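Local coordinates for RedY-like protein (Hahella chejuensis, PDB 2JDJ) that probably takes part in the biosynthesis of the red pigment prodigiosin, as a small two-subunit protein of the dimeric alpha/beta-barrel class, at residues 4-9 against 87-92; 8-13 against 52-57; 38-43 against 57-62. All blocks are in the same frame, centred on the assembly; numbering follows the deposited sequence.

The three contacts follow one four-stranded antiparallel sheet from edge to edge: contact 1 joins strand 87-97 to strand 2-10, contact 2 joins strand 2-10 to strand 55-61, and contact 3 joins strand 55-61 to strand 37-44. Contacts 1 and 2 share I8 and R9, contacts 2 and 3 share E57. Contact 3 is buried, while contacts 1 and 2 are partly buried. Chemistry follows place: contact 1 relies on salt bridges beside the backbone bonds, contact 2 on a bulge and a histidine among aliphatic groups, and contact 3 on backbone pairing with a bulge and a histidine–carboxylate bond. A hydrogen bond between H6 and E57 ties contact 1 to the other two.

Contact 1: residues 4-9 against 87-92; sequences IIHKIR and AEVVEE
R9 grips E88 side-on in a salt bridge: two of its nitrogens, NE and NH2, converge on one oxygen, E88 OE2. A bend at chi3 (62°) places R9 NE, which reaches E88 OE2 at 2.8 Å through the anti lone pair, whereas R9 NH2, 2.7 Å from E88 OE2, comes from above the carboxylate plane. OE2 lies in the guanidinium plane, and the carboxylate plane is turned 69° from it. K7 and E91 run side by side into a second salt bridge, K7 NZ meeting E91 OE1 at 2.6 Å, nearly along its C-O axis. On the face of H6, I8 and V89, V89 CG2 makes a CH-pi contact over the H6 ring, 4.2 Å from the centroid, 21° off the normal and offset toward the rim. H6 NE2 bonds weakly to E92 OE1; the stronger partner of that histidine is E57 OE2, at ND1, while E92 OE2 pairs with R64.

Behind these side chains stands the antiparallel backbone pairing. R9 N to E88 O and E88 N to R9 O are each 2.9 Å, and V90 N donates to K7 O at 2.9 Å. E91 N is buried with no partner in the model.

K7 NZ lies between OE1 of its own E91 and OE2 of E91 of the second subunit. With the reverse pair also present, the charges probably balance across the dimer interface.

Contact 2: residues 8-13 against 52-57; sequences IRLFDV and PYHYVE. With IPA (isopropyl alcohol), chain E.
V13 CG1 lies over one face of the H54 imidazole, 3.3 Å from CE1, the two side chains crossing at about a right angle. H54 belongs to a classic beta bulge: it and Y55 both face I8, where strand 2-10 meets strand 55-61 in the sheet of this dimeric alpha/beta-barrel fold. The evidence is that I8 O accepts two N-H groups, from H54 N at 2.8 Å and from Y55 N at 3.0 Å. I8 N in turn donates to Y55 O, which completes an antiparallel hydrogen-bonded pair.

In H54, chi1 of -52° puts CG beside the backbone N. The ring edge at H54 CD2 meets L10 N at 2.9 Å, a tight contact, and the ring lies alongside the R9 chain. H54 CD2 is 3.7 Å from R9 CG, and the ring and guanidinium planes are 49° apart. A water forms weak bonds to R9 NH1 and H54 NE2, while H54 ND1 is held by S46 O, which helps fix the rotation of the ring. R9 CD also rests against P52 O.

L10 CG lies in plane at the edge of the Y55 ring, with L10 CD1 3.7 Å from Y55 CE2 and the side chains crossing obliquely; helix 16-30 covers L10 with A16 and F19. The Y55 hydroxyl bonds to E20 OE2 of the same helix. On the sheet face shared by I8 and Y55, I8 CD1 meets E57 CD at 3.7 Å, the side chains crossing at about a right angle; E57 OE2 is bonded to H6 ND1 and to a bound glycerol, probably from the crystallisation liquor. At the far end of the first segment, O2 of an isopropyl alcohol of similar origin donates to V13 O at 2.9 Å.

Contact 3: residues 38-43 against 57-62; sequences VRFDVH and EVIKIT
V38 CG2 touches T62 CG2 at 3.6 Å. V38 N donates to K60 O at 2.8 Å, and R39 N donates to K60 O at 3.2 Å; two residues facing K60 make a classic beta bulge. R39 and K60 lie side by side, CB to CB at 3.8 Å, with like charges that do not touch.

F40 shares the other face with V42, E57 and I59. Its CG is anti to the backbone N, beside the carbonyl carbon (chi1 176°). The rim of the ring meets I59 CG1, 3.7 Å from F40 CD1, and E57 OE1, 3.4 Å from F40 CZ, the ring standing 65° from the carboxylate plane. D41 returns to the R39 face and exchanges backbone bonds with V58. A water donates to D41 OD1 and to V58 O. V42 follows with CG2 packed on E57 CB, and its N is bonded to the Y28 hydroxyl of helix 16-30. H43 NE2 then donates back to D41 OD2 at 2.7 Å, the oxygen lying close to the imidazole plane and being met on the anti side of the carboxylate. The same H43 NE2 is 3.9 Å from V58 CG2.

R39, F40 and H43 also pair antiparallel with a strand of the second subunit, so this beta hairpin of strands 37-44 and 55-61 carries the sheet across the interface, as in dimeric alpha/beta-barrel proteins.

Contact 1: residues 4-9 against 87-92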
loop_
_atom_site.group_PDB
_atom_site.type_symbol
_atom_site.label_atom_id
_atom_site.label_comp_id
_atom_site.label_asym_id
_atom_site.label_seq_id
_atom_site.Cartn_x
_atom_site.Cartn_y
_atom_site.Cartn_z
ATOM N N ILE A 4 5.048 -1.695 4.732
ATOM C CA ILE A 4 6.121 -1.754 3.759
ATOM C C ILE A 4 5.481 -2.063 2.418
ATOM O O ILE A 4 4.645 -2.959 2.325
ATOM C CB ILE A 4 7.148 -2.855 4.114
ATOM C CG1 ILE A 4 7.784 -2.582 5.485
ATOM C CG2 ILE A 4 8.214 -2.968 3.012
ATOM C CD1 ILE A 4 8.563 -3.754 6.039
ATOM N N ILE A 5 5.871 -1.311 1.390
ATOM C CA ILE A 5 5.327 -1.453 0.053
ATOM C C ILE A 5 6.497 -1.641 -0.891
ATOM O O ILE A 5 7.484 -0.904 -0.804
ATOM C CB ILE A 5 4.521 -0.186 -0.344
ATOM C CG1 ILE A 5 3.255 -0.081 0.515
ATOM C CG2 ILE A 5 4.144 -0.192 -1.849
ATOM C CD1 ILE A 5 2.609 1.314 0.521
ATOM N N HIS A 6 6.418 -2.653 -1.762
ATOM C CA HIS A 6 7.450 -2.880 -2.794
ATOM C C HIS A 6 6.882 -2.790 -4.211
ATOM O O HIS A 6 5.803 -3.296 -4.478
ATOM C CB HIS A 6 8.078 -4.277 -2.664
ATOM C CG HIS A 6 8.790 -4.517 -1.377
ATOM N ND1 HIS A 6 8.466 -5.560 -0.537
ATOM C CD2 HIS A 6 9.808 -3.851 -0.773
ATOM C CE1 HIS A 6 9.249 -5.527 0.529
ATOM N NE2 HIS A 6 10.085 -4.512 0.402
ATOM N N LYS A 7 7.631 -2.164 -5.113
ATOM C CA LYS A 7 7.370 -2.285 -6.534
ATOM C C LYS A 7 8.152 -3.518 -6.918
ATOM O O LYS A 7 9.309 -3.676 -6.499
ATOM C CB LYS A 7 7.909 -1.079 -7.305
ATOM C CG LYS A 7 7.180 0.226 -6.991
ATOM C CD LYS A 7 7.807 1.359 -7.747
ATOM C CE LYS A 7 6.927 2.618 -7.720
ATOM N NZ LYS A 7 7.739 3.749 -8.308
ATOM N N ILE A 8 7.514 -4.395 -7.686
ATOM C CA ILE A 8 8.102 -5.685 -8.074
ATOM C C ILE A 8 8.160 -5.800 -9.584
ATOM O O ILE A 8 7.141 -5.667 -10.247
ATOM C CB ILE A 8 7.260 -6.857 -7.504
ATOM C CG1 ILE A 8 7.360 -6.875 -5.964
ATOM C CG2 ILE A 8 7.701 -8.201 -8.148
ATOM C CD1 ILE A 8 6.275 -7.689 -5.281
ATOM N N ARG A 9 9.343 -6.071 -10.136
ATOM C CA ARG A 9 9.477 -6.241 -11.569
ATOM C C ARG A 9 9.778 -7.706 -11.893
ATOM O O ARG A 9 10.725 -8.262 -11.355
ATOM C CB ARG A 9 10.603 -5.353 -12.102
ATOM C CG ARG A 9 10.570 -5.103 -13.594
ATOM C CD ARG A 9 11.824 -4.356 -14.076
ATOM N NE ARG A 9 13.030 -5.137 -13.835
ATOM C CZ ARG A 9 13.567 -6.008 -14.699
ATOM N NH1 ARG A 9 13.046 -6.208 -15.906
ATOM N NH2 ARG A 9 14.659 -6.672 -14.359
ATOM N N ALA A 87 11.586 -12.491 -10.102
ATOM C CA ALA A 87 11.261 -11.085 -9.841
ATOM C C ALA A 87 12.288 -10.379 -8.975
ATOM O O ALA A 87 13.089 -11.027 -8.311
ATOM C CB ALA A 87 9.889 -11.011 -9.171
ATOM N N GLU A 88 12.251 -9.041 -8.965
ATOM C CA GLU A 88 13.120 -8.267 -8.098
ATOM C C GLU A 88 12.332 -7.084 -7.548
ATOM O O GLU A 88 11.413 -6.577 -8.209
ATOM C CB GLU A 88 14.356 -7.767 -8.877
ATOM C CG GLU A 88 14.000 -6.918 -10.099
ATOM C CD GLU A 88 15.204 -6.356 -10.834
ATOM O OE1 GLU A 88 16.357 -6.637 -10.426
ATOM O OE2 GLU A 88 14.992 -5.645 -11.837
ATOM N N VAL A 89 12.674 -6.667 -6.333
ATOM C CA VAL A 89 12.104 -5.468 -5.747
ATOM C C VAL A 89 12.902 -4.323 -6.386
ATOM O O VAL A 89 14.144 -4.365 -6.421
ATOM C CB VAL A 89 12.264 -5.470 -4.204
ATOM C CG1 VAL A 89 11.912 -4.104 -3.617
ATOM C CG2 VAL A 89 11.415 -6.566 -3.553
ATOM N N VAL A 90 12.197 -3.311 -6.900
ATOM C CA VAL A 90 12.847 -2.164 -7.548
ATOM C C VAL A 90 12.645 -0.845 -6.767
ATOM O O VAL A 90 13.234 0.177 -7.089
ATOM C CB VAL A 90 12.418 -2.037 -9.060
ATOM C CG1 VAL A 90 12.855 -3.294 -9.855
ATOM C CG2 VAL A 90 10.913 -1.859 -9.221
ATOM N N GLU A 91 11.767 -0.868 -5.773
ATOM C CA GLU A 91 11.604 0.249 -4.878
ATOM C C GLU A 91 10.941 -0.244 -3.618
ATOM O O GLU A 91 10.124 -1.165 -3.661
ATOM C CB GLU A 91 10.788 1.385 -5.515
ATOM C CG GLU A 91 10.788 2.662 -4.646
ATOM C CD GLU A 91 10.066 3.834 -5.279
ATOM O OE1 GLU A 91 9.595 3.726 -6.420
ATOM O OE2 GLU A 91 9.972 4.887 -4.624
ATOM N N GLU A 92 11.345 0.328 -2.490
ATOM C CA GLU A 92 10.653 0.103 -1.230
ATOM C C GLU A 92 10.152 1.437 -0.689
ATOM O O GLU A 92 10.903 2.401 -0.665
ATOM C CB GLU A 92 11.580 -0.534 -0.194
ATOM C CG GLU A 92 10.887 -0.712 1.146
ATOM C CD GLU A 92 11.762 -1.383 2.178
ATOM O OE1 GLU A 92 12.240 -2.511 1.929
ATOM O OE2 GLU A 92 11.953 -0.776 3.245
#

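Contact 2: residues 8-13 against 52-57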
loop_
_atom_site.group_PDB
_atom_site.type_symbol
_atom_site.label_atom_id
_atom_site.label_comp_id
_atom_site.label_asym_id
_atom_site.label_seq_id
_atom_site.Cartn_x
_atom_site.Cartn_y
_atom_site.Cartn_z
ATOM N N ILE A 8 7.514 -4.395 -7.686
ATOM C CA ILE A 8 8.102 -5.685 -8.074
ATOM C C ILE A 8 8.160 -5.800 -9.584
ATOM O O ILE A 8 7.141 -5.667 -10.247
ATOM C CB ILE A 8 7.260 -6.857 -7.504
ATOM C CG1 ILE A 8 7.360 -6.875 -5.964
ATOM C CG2 ILE A 8 7.701 -8.201 -8.148
ATOM C CD1 ILE A 8 6.275 -7.689 -5.281
ATOM N N ARG A 9 9.343 -6.071 -10.136
ATOM C CA ARG A 9 9.477 -6.241 -11.569
ATOM C C ARG A 9 9.778 -7.706 -11.893
ATOM O O ARG A 9 10.725 -8.262 -11.355
ATOM C CB ARG A 9 10.603 -5.353 -12.102
ATOM C CG ARG A 9 10.570 -5.103 -13.594
ATOM C CD ARG A 9 11.824 -4.356 -14.076
ATOM N NE ARG A 9 13.030 -5.137 -13.835
ATOM C CZ ARG A 9 13.567 -6.008 -14.699
ATOM N NH1 ARG A 9 13.046 -6.208 -15.906
ATOM N NH2 ARG A 9 14.659 -6.672 -14.359
ATOM N N LEU A 10 8.984 -8.309 -12.776
ATOM C CA LEU A 10 9.272 -9.644 -13.295
ATOM C C LEU A 10 10.438 -9.553 -14.255
ATOM O O LEU A 10 10.532 -8.606 -15.023
ATOM C CB LEU A 10 8.060 -10.207 -14.031
ATOM C CG LEU A 10 6.726 -10.391 -13.295
ATOM C CD1 LEU A 10 5.719 -11.190 -14.177
ATOM C CD2 LEU A 10 6.915 -11.074 -11.952
ATOM N N PHE A 11 11.343 -10.520 -14.203
ATOM C CA PHE A 11 12.400 -10.613 -15.196
ATOM C C PHE A 11 11.787 -10.912 -16.568
ATOM O O PHE A 11 12.300 -10.512 -17.609
ATOM C CB PHE A 11 13.405 -11.706 -14.812
ATOM C CG PHE A 11 14.103 -11.456 -13.497
ATOM C CD1 PHE A 11 14.754 -10.256 -13.257
ATOM C CD2 PHE A 11 14.120 -12.428 -12.513
ATOM C CE1 PHE A 11 15.396 -10.035 -12.057
ATOM C CE2 PHE A 11 14.762 -12.213 -11.308
ATOM C CZ PHE A 11 15.397 -11.021 -11.083
ATOM N N ASP A 12 10.661 -11.607 -16.565
ATOM C CA ASP A 12 10.060 -11.996 -17.815
ATOM C C ASP A 12 8.561 -12.093 -17.643
ATOM O O ASP A 12 8.099 -12.954 -16.893
ATOM C CB ASP A 12 10.641 -13.358 -18.182
ATOM C CG ASP A 12 9.921 -14.005 -19.306
ATOM O OD1 ASP A 12 9.447 -13.292 -20.232
ATOM O OD2 ASP A 12 9.839 -15.251 -19.249
ATOM N N VAL A 13 7.803 -11.227 -18.327
ATOM C CA VAL A 13 6.349 -11.184 -18.126
ATOM C C VAL A 13 5.666 -12.450 -18.616
ATOM O O VAL A 13 4.561 -12.737 -18.192
ATOM C CB VAL A 13 5.614 -9.940 -18.762
ATOM C CG1 VAL A 13 5.983 -8.676 -18.044
ATOM C CG2 VAL A 13 5.865 -9.818 -20.266
ATOM N N PRO A 52 8.730 -0.487 -15.698
ATOM C CA PRO A 52 9.645 -0.411 -14.566
ATOM C C PRO A 52 9.235 -1.312 -13.389
ATOM O O PRO A 52 10.080 -1.673 -12.580
ATOM C CB PRO A 52 9.589 1.071 -14.175
ATOM C CG PRO A 52 8.270 1.543 -14.723
ATOM C CD PRO A 52 8.125 0.822 -16.004
ATOM N N TYR A 53 7.949 -1.647 -13.295
ATOM C CA TYR A 53 7.465 -2.631 -12.323
ATOM C C TYR A 53 6.128 -3.182 -12.775
ATOM O O TYR A 53 5.391 -2.488 -13.480
ATOM C CB TYR A 53 7.351 -2.056 -10.910
ATOM C CG TYR A 53 6.300 -0.973 -10.748
ATOM C CD1 TYR A 53 5.012 -1.271 -10.273
ATOM C CD2 TYR A 53 6.592 0.337 -11.074
ATOM C CE1 TYR A 53 4.042 -0.247 -10.126
ATOM C CE2 TYR A 53 5.644 1.345 -10.943
ATOM C CZ TYR A 53 4.379 1.050 -10.467
ATOM O OH TYR A 53 3.462 2.086 -10.341
ATOM N N HIS A 54 5.830 -4.426 -12.384
ATOM C CA HIS A 54 4.593 -5.120 -12.794
ATOM C C HIS A 54 3.606 -5.283 -11.660
ATOM O O HIS A 54 2.384 -5.314 -11.881
ATOM C CB HIS A 54 4.939 -6.490 -13.407
ATOM C CG HIS A 54 5.969 -6.381 -14.480
ATOM N ND1 HIS A 54 5.666 -5.945 -15.752
ATOM C CD2 HIS A 54 7.309 -6.547 -14.444
ATOM C CE1 HIS A 54 6.775 -5.869 -16.462
ATOM N NE2 HIS A 54 7.784 -6.238 -15.692
ATOM N N TYR A 55 4.141 -5.371 -10.443
ATOM C CA TYR A 55 3.326 -5.679 -9.265
ATOM C C TYR A 55 3.672 -4.753 -8.142
ATOM O O TYR A 55 4.753 -4.175 -8.113
ATOM C CB TYR A 55 3.494 -7.149 -8.811
ATOM C CG TYR A 55 2.974 -8.137 -9.836
ATOM C CD1 TYR A 55 1.637 -8.560 -9.825
ATOM C CD2 TYR A 55 3.812 -8.627 -10.832
ATOM C CE1 TYR A 55 1.162 -9.460 -10.787
ATOM C CE2 TYR A 55 3.347 -9.529 -11.818
ATOM C CZ TYR A 55 2.032 -9.927 -11.787
ATOM O OH TYR A 55 1.603 -10.812 -12.745
ATOM N N VAL A 56 2.719 -4.601 -7.223
ATOM C CA VAL A 56 2.957 -3.885 -6.000
ATOM C C VAL A 56 2.516 -4.791 -4.857
ATOM O O VAL A 56 1.433 -5.377 -4.923
ATOM C CB VAL A 56 2.104 -2.585 -5.923
ATOM C CG1 VAL A 56 2.405 -1.883 -4.618
ATOM C CG2 VAL A 56 2.398 -1.661 -7.102
ATOM N N GLU A 57 3.335 -4.910 -3.819
ATOM C CA GLU A 57 2.874 -5.613 -2.626
ATOM C C GLU A 57 2.795 -4.645 -1.448
ATOM O O GLU A 57 3.607 -3.724 -1.346
ATOM C CB GLU A 57 3.736 -6.844 -2.326
ATOM C CG GLU A 57 5.093 -6.577 -1.687
ATOM C CD GLU A 57 5.990 -7.830 -1.614
ATOM O OE1 GLU A 57 5.536 -8.963 -1.900
ATOM O OE2 GLU A 57 7.176 -7.673 -1.271
HETATM C C1 IPA E . 0.036 -12.111 -19.676
HETATM C C2 IPA E . 1.555 -12.161 -19.800
HETATM C C3 IPA E . 1.987 -11.973 -21.251
HETATM O O2 IPA E . 1.997 -13.408 -19.329
HETATM O O HOH W 1 10.378 -4.764 -17.205
#

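Contact 3: residues 38-43 against 57-62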
loop_
_atom_site.group_PDB
_atom_site.type_symbol
_atom_site.label_atom_id
_atom_site.label_comp_id
_atom_site.label_asym_id
_atom_site.label_seq_id
_atom_site.Cartn_x
_atom_site.Cartn_y
_atom_site.Cartn_z
ATOM N N VAL A 38 0.578 -8.670 9.733
ATOM C CA VAL A 38 -0.823 -8.454 10.073
ATOM C C VAL A 38 -1.724 -8.524 8.829
ATOM O O VAL A 38 -2.854 -9.043 8.881
ATOM C CB VAL A 38 -0.999 -7.081 10.781
ATOM C CG1 VAL A 38 -2.469 -6.802 11.093
ATOM C CG2 VAL A 38 -0.136 -7.022 12.055
ATOM N N ARG A 39 -1.236 -7.970 7.721
ATOM C CA ARG A 39 -1.947 -8.012 6.436
ATOM C C ARG A 39 -0.899 -8.065 5.345
ATOM O O ARG A 39 0.178 -7.459 5.470
ATOM C CB ARG A 39 -2.791 -6.772 6.202
ATOM C CG ARG A 39 -3.872 -6.504 7.207
ATOM C CD ARG A 39 -4.734 -5.354 6.759
ATOM N NE ARG A 39 -5.627 -5.733 5.669
ATOM C CZ ARG A 39 -6.800 -6.347 5.856
ATOM N NH1 ARG A 39 -7.563 -6.644 4.817
ATOM N NH2 ARG A 39 -7.219 -6.646 7.087
ATOM N N PHE A 40 -1.208 -8.797 4.284
ATOM C CA PHE A 40 -0.342 -8.871 3.121
ATOM C C PHE A 40 -1.192 -9.079 1.894
ATOM O O PHE A 40 -2.103 -9.905 1.904
ATOM C CB PHE A 40 0.653 -10.005 3.264
ATOM C CG PHE A 40 1.519 -10.197 2.068
ATOM C CD1 PHE A 40 2.474 -9.240 1.720
ATOM C CD2 PHE A 40 1.375 -11.329 1.273
ATOM C CE1 PHE A 40 3.277 -9.418 0.623
ATOM C CE2 PHE A 40 2.182 -11.520 0.154
ATOM C CZ PHE A 40 3.132 -10.562 -0.169
ATOM N N ASP A 41 -0.910 -8.310 0.846
ATOM C CA ASP A 41 -1.594 -8.474 -0.432
ATOM C C ASP A 41 -0.757 -7.953 -1.593
ATOM O O ASP A 41 0.050 -7.045 -1.417
ATOM C CB ASP A 41 -3.001 -7.874 -0.426
ATOM C CG ASP A 41 -3.113 -6.582 0.371
ATOM O OD1 ASP A 41 -3.654 -6.618 1.511
ATOM O OD2 ASP A 41 -2.699 -5.519 -0.158
ATOM N N VAL A 42 -0.952 -8.561 -2.762
ATOM C CA VAL A 42 -0.187 -8.241 -3.963
ATOM C C VAL A 42 -1.161 -7.778 -5.046
ATOM O O VAL A 42 -2.306 -8.242 -5.076
ATOM C CB VAL A 42 0.650 -9.457 -4.431
ATOM C CG1 VAL A 42 1.401 -9.141 -5.709
ATOM C CG2 VAL A 42 1.652 -9.860 -3.327
ATOM N N HIS A 43 -0.704 -6.864 -5.915
ATOM C CA HIS A 43 -1.565 -6.202 -6.884
ATOM C C HIS A 43 -0.880 -6.062 -8.207
ATOM O O HIS A 43 0.279 -5.638 -8.247
ATOM C CB HIS A 43 -1.965 -4.818 -6.364
ATOM C CG HIS A 43 -2.387 -4.853 -4.939
ATOM N ND1 HIS A 43 -3.690 -5.083 -4.555
ATOM C CD2 HIS A 43 -1.661 -4.786 -3.797
ATOM C CE1 HIS A 43 -3.756 -5.128 -3.237
ATOM N NE2 HIS A 43 -2.541 -4.940 -2.753
ATOM N N GLU A 57 3.335 -4.910 -3.819
ATOM C CA GLU A 57 2.874 -5.613 -2.626
ATOM C C GLU A 57 2.795 -4.645 -1.448
ATOM O O GLU A 57 3.607 -3.724 -1.346
ATOM C CB GLU A 57 3.736 -6.844 -2.326
ATOM C CG GLU A 57 5.093 -6.577 -1.687
ATOM C CD GLU A 57 5.990 -7.830 -1.614
ATOM O OE1 GLU A 57 5.536 -8.963 -1.900
ATOM O OE2 GLU A 57 7.176 -7.673 -1.271
ATOM N N VAL A 58 1.790 -4.863 -0.597
ATOM C CA VAL A 58 1.524 -4.061 0.581
ATOM C C VAL A 58 1.621 -4.973 1.811
ATOM O O VAL A 58 0.855 -5.935 1.951
ATOM C CB VAL A 58 0.126 -3.377 0.509
ATOM C CG1 VAL A 58 -0.084 -2.422 1.705
ATOM C CG2 VAL A 58 -0.031 -2.607 -0.819
ATOM N N ILE A 59 2.588 -4.695 2.684
ATOM C CA ILE A 59 2.779 -5.509 3.879
ATOM C C ILE A 59 2.512 -4.648 5.097
ATOM O O ILE A 59 3.237 -3.673 5.345
ATOM C CB ILE A 59 4.224 -6.055 4.016
ATOM C CG1 ILE A 59 4.786 -6.528 2.673
ATOM C CG2 ILE A 59 4.262 -7.146 5.081
ATOM C CD1 ILE A 59 6.289 -6.709 2.670
ATOM N N LYS A 60 1.468 -4.994 5.841
ATOM C CA LYS A 60 1.168 -4.328 7.108
ATOM C C LYS A 60 1.760 -5.175 8.239
ATOM O O LYS A 60 1.480 -6.381 8.333
ATOM C CB LYS A 60 -0.346 -4.126 7.280
ATOM C CG LYS A 60 -0.725 -3.363 8.542
ATOM C CD LYS A 60 -2.227 -3.056 8.642
ATOM C CE LYS A 60 -2.538 -1.607 8.258
ATOM N NZ LYS A 60 -3.937 -1.220 8.571
ATOM N N ILE A 61 2.599 -4.545 9.072
ATOM C CA ILE A 61 3.320 -5.242 10.148
ATOM C C ILE A 61 3.141 -4.570 11.504
ATOM O O ILE A 61 2.864 -3.361 11.589
ATOM C CB ILE A 61 4.842 -5.358 9.873
ATOM C CG1 ILE A 61 5.446 -3.975 9.578
ATOM C CG2 ILE A 61 5.146 -6.383 8.742
ATOM C CD1 ILE A 61 6.965 -3.987 9.354
ATOM N N THR A 62 3.309 -5.364 12.556
ATOM C CA THR A 62 3.163 -4.900 13.933
ATOM C C THR A 62 4.189 -3.812 14.203
ATOM O O THR A 62 3.843 -2.693 14.611
ATOM C CB THR A 62 3.345 -6.064 14.924
ATOM O OG1 THR A 62 4.542 -6.790 14.592
ATOM C CG2 THR A 62 2.144 -7.007 14.841
HETATM O O HOH W 2 -1.862 -5.202 3.343
#